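Lovastatin nonaketide synthase, polyketide synthase component (Aspergillus terreus, PDB 7CPX) builds the nonaketide precursor of lovastatin, dihydromonacolin L, from malonyl-CoA, reducing and methylating the growing chain, as a homodimer working with the enoyl reductase LovC. Local coordinates at residues V517-H527 / D885-E896. The protein carries 2 engineered substitutions. Residues are numbered along the deposited sequence; the frame is centred on the assembly and turned at random.
Sequences VLPFRRAIVGH and DSFSRALAYLWE
Glu896 turns its carboxylate oxygen OE2 to the backbone amide of Ala523, a weak hydrogen bond with a bent N-H...O angle of 116° whose details are doubtful. The same oxygen forms a long salt bridge to Arg522, with NE 3.8 Å from OE2; the guanidinium and carboxylate planes stand 79° apart, far from a paired, two-bond geometry. Arg522 has firmer partners: NE donates to Ala523 O at 3.1 Å, and NH1 to the carbonyl of Ile544. A bend at its second torsion brings this arginine round to the carboxylate although its CB points away from the helix.

Beyond this polar group, alternation along the strand decides what meets the helix. Arg521, Ala523 and Val525 face it, while Ile524 turns to helix 529-542. Ala523 and Ala892 meet methyl to methyl, consistent with the close approach of the two short axes, 7.7 Å. Val525 straddles the next turn, CG1 against the backbone of Asp885 and CG2 3.3 Å from Arg889 CA. Next to Glu896, Trp895 is packed by aliphatic groups: Arg521 brings CB to 3.6 Å from CZ3 while its CD lies over one face of the indole, and Val517 brings CG2 to 3.8 Å from NE1.

Strand 520-524 is the middle of a three-stranded antiparallel sheet, between 475-479 and 546-547, and the helix runs antiparallel to it at 173°. This is alpha/beta packing between the linker joining ketosynthase and acyltransferase and a C-terminal helix of the acyltransferase region, as in the KS-AT linker domain of fatty acid and polyketide synthases.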
ATOM      1  N   VAL A 517      -3.875  15.509 -51.531  1.00113.15           N
ATOM      2  CA  VAL A 517      -3.507  16.908 -51.346  1.00113.15           C
ATOM      3  C   VAL A 517      -3.761  17.281 -49.895  1.00113.15           C
ATOM      4  O   VAL A 517      -4.771  16.882 -49.303  1.00113.15           O
ATOM      5  CB  VAL A 517      -4.297  17.818 -52.303  1.00113.15           C
ATOM      6  CG1 VAL A 517      -3.949  19.275 -52.055  1.00113.15           C
ATOM      7  CG2 VAL A 517      -4.017  17.444 -53.748  1.00113.15           C
ATOM      8  N   LEU A 518      -2.851  18.053 -49.322  1.00106.22           N
ATOM      9  CA  LEU A 518      -2.871  18.401 -47.912  1.00106.22           C
ATOM     10  C   LEU A 518      -2.594  19.886 -47.746  1.00106.22           C
ATOM     11  O   LEU A 518      -2.034  20.526 -48.643  1.00106.22           O
ATOM     12  CB  LEU A 518      -1.837  17.569 -47.139  1.00106.22           C
ATOM     13  CG  LEU A 518      -2.096  16.061 -47.222  1.00106.22           C
ATOM     14  CD1 LEU A 518      -0.967  15.265 -46.603  1.00106.22           C
ATOM     15  CD2 LEU A 518      -3.409  15.705 -46.550  1.00106.22           C
ATOM     16  N   PRO A 519      -2.986  20.472 -46.603  1.00109.80           N
ATOM     17  CA  PRO A 519      -2.924  21.933 -46.450  1.00109.80           C
ATOM     18  C   PRO A 519      -1.604  22.550 -46.883  1.00109.80           C
ATOM     19  O   PRO A 519      -1.585  23.417 -47.763  1.00109.80           O
ATOM     20  CB  PRO A 519      -3.164  22.132 -44.949  1.00109.80           C
ATOM     21  CG  PRO A 519      -3.987  20.964 -44.550  1.00109.80           C
ATOM     22  CD  PRO A 519      -3.508  19.816 -45.391  1.00109.80           C
ATOM     23  N   PHE A 520      -0.497  22.122 -46.283  1.00111.53           N
ATOM     24  CA  PHE A 520       0.808  22.653 -46.652  1.00111.53           C
ATOM     25  C   PHE A 520       1.246  22.014 -47.961  1.00111.53           C
ATOM     26  O   PHE A 520       1.341  20.787 -48.057  1.00111.53           O
ATOM     27  CB  PHE A 520       1.827  22.396 -45.544  1.00111.53           C
ATOM     28  CG  PHE A 520       1.557  23.169 -44.288  1.00111.53           C
ATOM     29  CD1 PHE A 520       0.669  22.690 -43.342  1.00111.53           C
ATOM     30  CD2 PHE A 520       2.184  24.380 -44.056  1.00111.53           C
ATOM     31  CE1 PHE A 520       0.414  23.401 -42.187  1.00111.53           C
ATOM     32  CE2 PHE A 520       1.935  25.096 -42.901  1.00111.53           C
ATOM     33  CZ  PHE A 520       1.049  24.605 -41.966  1.00111.53           C
ATOM     34  N   ARG A 521       1.509  22.842 -48.966  1.00120.12           N
ATOM     35  CA  ARG A 521       1.785  22.380 -50.315  1.00120.12           C
ATOM     36  C   ARG A 521       3.119  22.924 -50.799  1.00120.12           C
ATOM     37  O   ARG A 521       3.526  24.031 -50.436  1.00120.12           O
ATOM     38  CB  ARG A 521       0.688  22.822 -51.288  1.00120.12           C
ATOM     39  CG  ARG A 521      -0.699  22.296 -50.974  1.00120.12           C
ATOM     40  CD  ARG A 521      -1.738  22.973 -51.854  1.00120.12           C
ATOM     41  NE  ARG A 521      -3.073  22.421 -51.672  1.00120.12           N
ATOM     42  CZ  ARG A 521      -3.913  22.785 -50.713  1.00120.12           C
ATOM     43  NH1 ARG A 521      -3.580  23.690 -49.808  1.00120.12           N
ATOM     44  NH2 ARG A 521      -5.117  22.224 -50.659  1.00120.12           N
ATOM     45  N   ARG A 522       3.797  22.133 -51.625  1.00124.78           N
ATOM     46  CA  ARG A 522       4.951  22.603 -52.371  1.00124.78           C
ATOM     47  C   ARG A 522       4.987  21.880 -53.706  1.00124.78           C
ATOM     48  O   ARG A 522       4.469  20.770 -53.846  1.00124.78           O
ATOM     49  CB  ARG A 522       6.267  22.382 -51.609  1.00124.78           C
ATOM     50  CG  ARG A 522       7.521  22.836 -52.361  1.00124.78           C
ATOM     51  CD  ARG A 522       7.479  24.320 -52.721  1.00124.78           C
ATOM     52  NE  ARG A 522       8.500  24.683 -53.696  1.00124.78           N
ATOM     53  CZ  ARG A 522       9.656  25.267 -53.408  1.00124.78           C
ATOM     54  NH1 ARG A 522       9.988  25.579 -52.164  1.00124.78           N
ATOM     55  NH2 ARG A 522      10.504  25.548 -54.394  1.00124.78           N
ATOM     56  N   ALA A 523       5.586  22.534 -54.694  1.00130.62           N
ATOM     57  CA  ALA A 523       5.707  21.981 -56.032  1.00130.62           C
ATOM     58  C   ALA A 523       7.111  22.242 -56.548  1.00130.62           C
ATOM     59  O   ALA A 523       7.663  23.327 -56.340  1.00130.62           O
ATOM     60  CB  ALA A 523       4.663  22.586 -56.969  1.00130.62           C
ATOM     61  N   ILE A 524       7.679  21.247 -57.219  1.00131.57           N
ATOM     62  CA  ILE A 524       9.047  21.284 -57.709  1.00131.57           C
ATOM     63  C   ILE A 524       9.008  21.232 -59.228  1.00131.57           C
ATOM     64  O   ILE A 524       8.224  20.476 -59.814  1.00131.57           O
ATOM     65  CB  ILE A 524       9.872  20.115 -57.138  1.00131.57           C
ATOM     66  CG1 ILE A 524       9.686  20.017 -55.621  1.00131.57           C
ATOM     67  CG2 ILE A 524      11.330  20.280 -57.484  1.00131.57           C
ATOM     68  CD1 ILE A 524      10.061  21.273 -54.861  1.00131.57           C
ATOM     69  N   VAL A 525       9.854  22.037 -59.862  1.00146.41           N
ATOM     70  CA  VAL A 525       9.879  22.181 -61.311  1.00146.41           C
ATOM     71  C   VAL A 525      11.171  21.573 -61.833  1.00146.41           C
ATOM     72  O   VAL A 525      12.262  21.932 -61.376  1.00146.41           O
ATOM     73  CB  VAL A 525       9.757  23.657 -61.729  1.00146.41           C
ATOM     74  CG1 VAL A 525       9.897  23.803 -63.230  1.00146.41           C
ATOM     75  CG2 VAL A 525       8.425  24.223 -61.265  1.00146.41           C
ATOM     76  N   GLY A 526      11.046  20.655 -62.788  1.00140.58           N
ATOM     77  CA  GLY A 526      12.203  20.024 -63.388  1.00140.58           C
ATOM     78  C   GLY A 526      11.839  19.115 -64.544  1.00140.58           C
ATOM     79  O   GLY A 526      10.922  18.295 -64.434  1.00140.58           O
ATOM     80  N   HIS A 527      12.554  19.253 -65.661  1.00148.33           N
ATOM     81  CA  HIS A 527      12.260  18.441 -66.836  1.00148.33           C
ATOM     82  C   HIS A 527      12.743  17.005 -66.663  1.00148.33           C
ATOM     83  O   HIS A 527      12.054  16.065 -67.072  1.00148.33           O
ATOM     84  CB  HIS A 527      12.899  19.063 -68.077  1.00148.33           C
ATOM     85  CG  HIS A 527      12.640  18.298 -69.337  1.00148.33           C
ATOM     86  ND1 HIS A 527      13.510  18.308 -70.407  1.00148.33           N
ATOM     87  CD2 HIS A 527      11.609  17.500 -69.700  1.00148.33           C
ATOM     88  CE1 HIS A 527      13.026  17.549 -71.373  1.00148.33           C
ATOM     89  NE2 HIS A 527      11.872  17.046 -70.969  1.00148.33           N
ATOM     90  N   ASP A 885      10.293  23.990 -67.929  1.00165.18           N
ATOM     91  CA  ASP A 885      10.303  24.467 -66.553  1.00165.18           C
ATOM     92  C   ASP A 885       9.280  25.575 -66.351  1.00165.18           C
ATOM     93  O   ASP A 885       8.609  25.623 -65.319  1.00165.18           O
ATOM     94  CB  ASP A 885      11.701  24.954 -66.172  1.00165.18           C
ATOM     95  CG  ASP A 885      12.743  23.855 -66.259  1.00165.18           C
ATOM     96  OD1 ASP A 885      12.383  22.720 -66.634  1.00165.18           O
ATOM     97  OD2 ASP A 885      13.922  24.128 -65.950  1.00165.18           O
ATOM     98  N   SER A 886       9.139  26.471 -67.328  1.00173.53           N
ATOM     99  CA  SER A 886       8.178  27.561 -67.192  1.00173.53           C
ATOM    100  C   SER A 886       6.753  27.028 -67.080  1.00173.53           C
ATOM    101  O   SER A 886       5.999  27.409 -66.175  1.00173.53           O
ATOM    102  CB  SER A 886       8.304  28.514 -68.379  1.00173.53           C
ATOM    103  OG  SER A 886       9.627  29.005 -68.501  1.00173.53           O
ATOM    104  N   PHE A 887       6.364  26.140 -67.998  1.00167.19           N
ATOM    105  CA  PHE A 887       5.005  25.610 -67.963  1.00167.19           C
ATOM    106  C   PHE A 887       4.777  24.755 -66.722  1.00167.19           C
ATOM    107  O   PHE A 887       3.702  24.810 -66.106  1.00167.19           O
ATOM    108  CB  PHE A 887       4.721  24.805 -69.229  1.00167.19           C
ATOM    109  CG  PHE A 887       3.333  24.243 -69.285  1.00167.19           C
ATOM    110  CD1 PHE A 887       2.266  25.034 -69.674  1.00167.19           C
ATOM    111  CD2 PHE A 887       3.092  22.926 -68.942  1.00167.19           C
ATOM    112  CE1 PHE A 887       0.985  24.520 -69.723  1.00167.19           C
ATOM    113  CE2 PHE A 887       1.818  22.406 -68.989  1.00167.19           C
ATOM    114  CZ  PHE A 887       0.761  23.203 -69.379  1.00167.19           C
ATOM    115  N   SER A 888       5.775  23.955 -66.337  1.00155.34           N
ATOM    116  CA  SER A 888       5.646  23.151 -65.132  1.00155.34           C
ATOM    117  C   SER A 888       5.545  24.027 -63.893  1.00155.34           C
ATOM    118  O   SER A 888       4.850  23.666 -62.943  1.00155.34           O
ATOM    119  CB  SER A 888       6.829  22.193 -65.013  1.00155.34           C
ATOM    120  OG  SER A 888       6.762  21.444 -63.813  1.00155.34           O
ATOM    121  N   ARG A 889       6.209  25.183 -63.888  1.00158.50           N
ATOM    122  CA  ARG A 889       6.091  26.102 -62.762  1.00158.50           C
ATOM    123  C   ARG A 889       4.718  26.756 -62.735  1.00158.50           C
ATOM    124  O   ARG A 889       4.168  27.016 -61.660  1.00158.50           O
ATOM    125  CB  ARG A 889       7.190  27.161 -62.834  1.00158.50           C
ATOM    126  CG  ARG A 889       7.205  28.117 -61.653  1.00158.50           C
ATOM    127  CD  ARG A 889       8.351  29.112 -61.748  1.00158.50           C
ATOM    128  NE  ARG A 889       9.651  28.453 -61.827  1.00158.50           N
ATOM    129  CZ  ARG A 889      10.291  28.174 -62.956  1.00158.50           C
ATOM    130  NH1 ARG A 889       9.783  28.483 -64.138  1.00158.50           N
ATOM    131  NH2 ARG A 889      11.472  27.565 -62.897  1.00158.50           N
ATOM    132  N   ALA A 890       4.148  27.035 -63.908  1.00163.64           N
ATOM    133  CA  ALA A 890       2.777  27.533 -63.945  1.00163.64           C
ATOM    134  C   ALA A 890       1.817  26.511 -63.345  1.00163.64           C
ATOM    135  O   ALA A 890       0.969  26.845 -62.506  1.00163.64           O
ATOM    136  CB  ALA A 890       2.377  27.870 -65.381  1.00163.64           C
ATOM    137  N   LEU A 891       1.952  25.249 -63.758  1.00153.69           N
ATOM    138  CA  LEU A 891       1.111  24.198 -63.190  1.00153.69           C
ATOM    139  C   LEU A 891       1.382  24.028 -61.700  1.00153.69           C
ATOM    140  O   LEU A 891       0.469  23.737 -60.922  1.00153.69           O
ATOM    141  CB  LEU A 891       1.340  22.879 -63.928  1.00153.69           C
ATOM    142  CG  LEU A 891       0.820  22.796 -65.364  1.00153.69           C
ATOM    143  CD1 LEU A 891       1.088  21.414 -65.935  1.00153.69           C
ATOM    144  CD2 LEU A 891      -0.664  23.122 -65.434  1.00153.69           C
ATOM    145  N   ALA A 892       2.639  24.199 -61.289  1.00146.76           N
ATOM    146  CA  ALA A 892       2.995  24.098 -59.881  1.00146.76           C
ATOM    147  C   ALA A 892       2.306  25.176 -59.061  1.00146.76           C
ATOM    148  O   ALA A 892       1.803  24.907 -57.966  1.00146.76           O
ATOM    149  CB  ALA A 892       4.511  24.201 -59.731  1.00146.76           C
ATOM    150  N   TYR A 893       2.295  26.408 -59.567  1.00156.36           N
ATOM    151  CA  TYR A 893       1.588  27.483 -58.883  1.00156.36           C
ATOM    152  C   TYR A 893       0.098  27.181 -58.808  1.00156.36           C
ATOM    153  O   TYR A 893      -0.528  27.338 -57.750  1.00156.36           O
ATOM    154  CB  TYR A 893       1.836  28.804 -59.609  1.00156.36           C
ATOM    155  CG  TYR A 893       1.517  30.036 -58.796  1.00156.36           C
ATOM    156  CD1 TYR A 893       0.211  30.346 -58.453  1.00156.36           C
ATOM    157  CD2 TYR A 893       2.524  30.898 -58.383  1.00156.36           C
ATOM    158  CE1 TYR A 893      -0.084  31.471 -57.718  1.00156.36           C
ATOM    159  CE2 TYR A 893       2.236  32.028 -57.645  1.00156.36           C
ATOM    160  CZ  TYR A 893       0.930  32.310 -57.314  1.00156.36           C
ATOM    161  OH  TYR A 893       0.635  33.435 -56.578  1.00156.36           O
ATOM    162  N   LEU A 894      -0.481  26.721 -59.920  1.00156.18           N
ATOM    163  CA  LEU A 894      -1.897  26.364 -59.922  1.00156.18           C
ATOM    164  C   LEU A 894      -2.202  25.317 -58.859  1.00156.18           C
ATOM    165  O   LEU A 894      -3.193  25.431 -58.126  1.00156.18           O
ATOM    166  CB  LEU A 894      -2.299  25.850 -61.302  1.00156.18           C
ATOM    167  CG  LEU A 894      -2.589  26.908 -62.365  1.00156.18           C
ATOM    168  CD1 LEU A 894      -2.499  26.298 -63.752  1.00156.18           C
ATOM    169  CD2 LEU A 894      -3.961  27.517 -62.138  1.00156.18           C
ATOM    170  N   TRP A 895      -1.363  24.285 -58.767  1.00132.55           N
ATOM    171  CA  TRP A 895      -1.593  23.225 -57.793  1.00132.55           C
ATOM    172  C   TRP A 895      -1.428  23.745 -56.372  1.00132.55           C
ATOM    173  O   TRP A 895      -2.308  23.556 -55.528  1.00132.55           O
ATOM    174  CB  TRP A 895      -0.644  22.058 -58.054  1.00132.55           C
ATOM    175  CG  TRP A 895      -0.884  20.890 -57.157  1.00132.55           C
ATOM    176  CD1 TRP A 895      -1.810  19.906 -57.326  1.00132.55           C
ATOM    177  CD2 TRP A 895      -0.188  20.583 -55.944  1.00132.55           C
ATOM    178  NE1 TRP A 895      -1.736  19.003 -56.295  1.00132.55           N
ATOM    179  CE2 TRP A 895      -0.747  19.396 -55.432  1.00132.55           C
ATOM    180  CE3 TRP A 895       0.852  21.195 -55.242  1.00132.55           C
ATOM    181  CZ2 TRP A 895      -0.300  18.810 -54.251  1.00132.55           C
ATOM    182  CZ3 TRP A 895       1.294  20.613 -54.070  1.00132.55           C
ATOM    183  CH2 TRP A 895       0.719  19.433 -53.587  1.00132.55           C
ATOM    184  N   GLU A 896      -0.317  24.429 -56.096  1.00135.48           N
ATOM    185  CA  GLU A 896      -0.094  24.956 -54.756  1.00135.48           C
ATOM    186  C   GLU A 896      -1.224  25.880 -54.330  1.00135.48           C
ATOM    187  O   GLU A 896      -1.470  26.046 -53.131  1.00135.48           O
ATOM    188  CB  GLU A 896       1.242  25.695 -54.695  1.00135.48           C
ATOM    189  CG  GLU A 896       2.456  24.797 -54.849  1.00135.48           C
ATOM    190  CD  GLU A 896       3.760  25.566 -54.785  1.00135.48           C
ATOM    191  OE1 GLU A 896       3.714  26.810 -54.682  1.00135.48           O
ATOM    192  OE2 GLU A 896       4.832  24.927 -54.838  1.00135.48           O
TER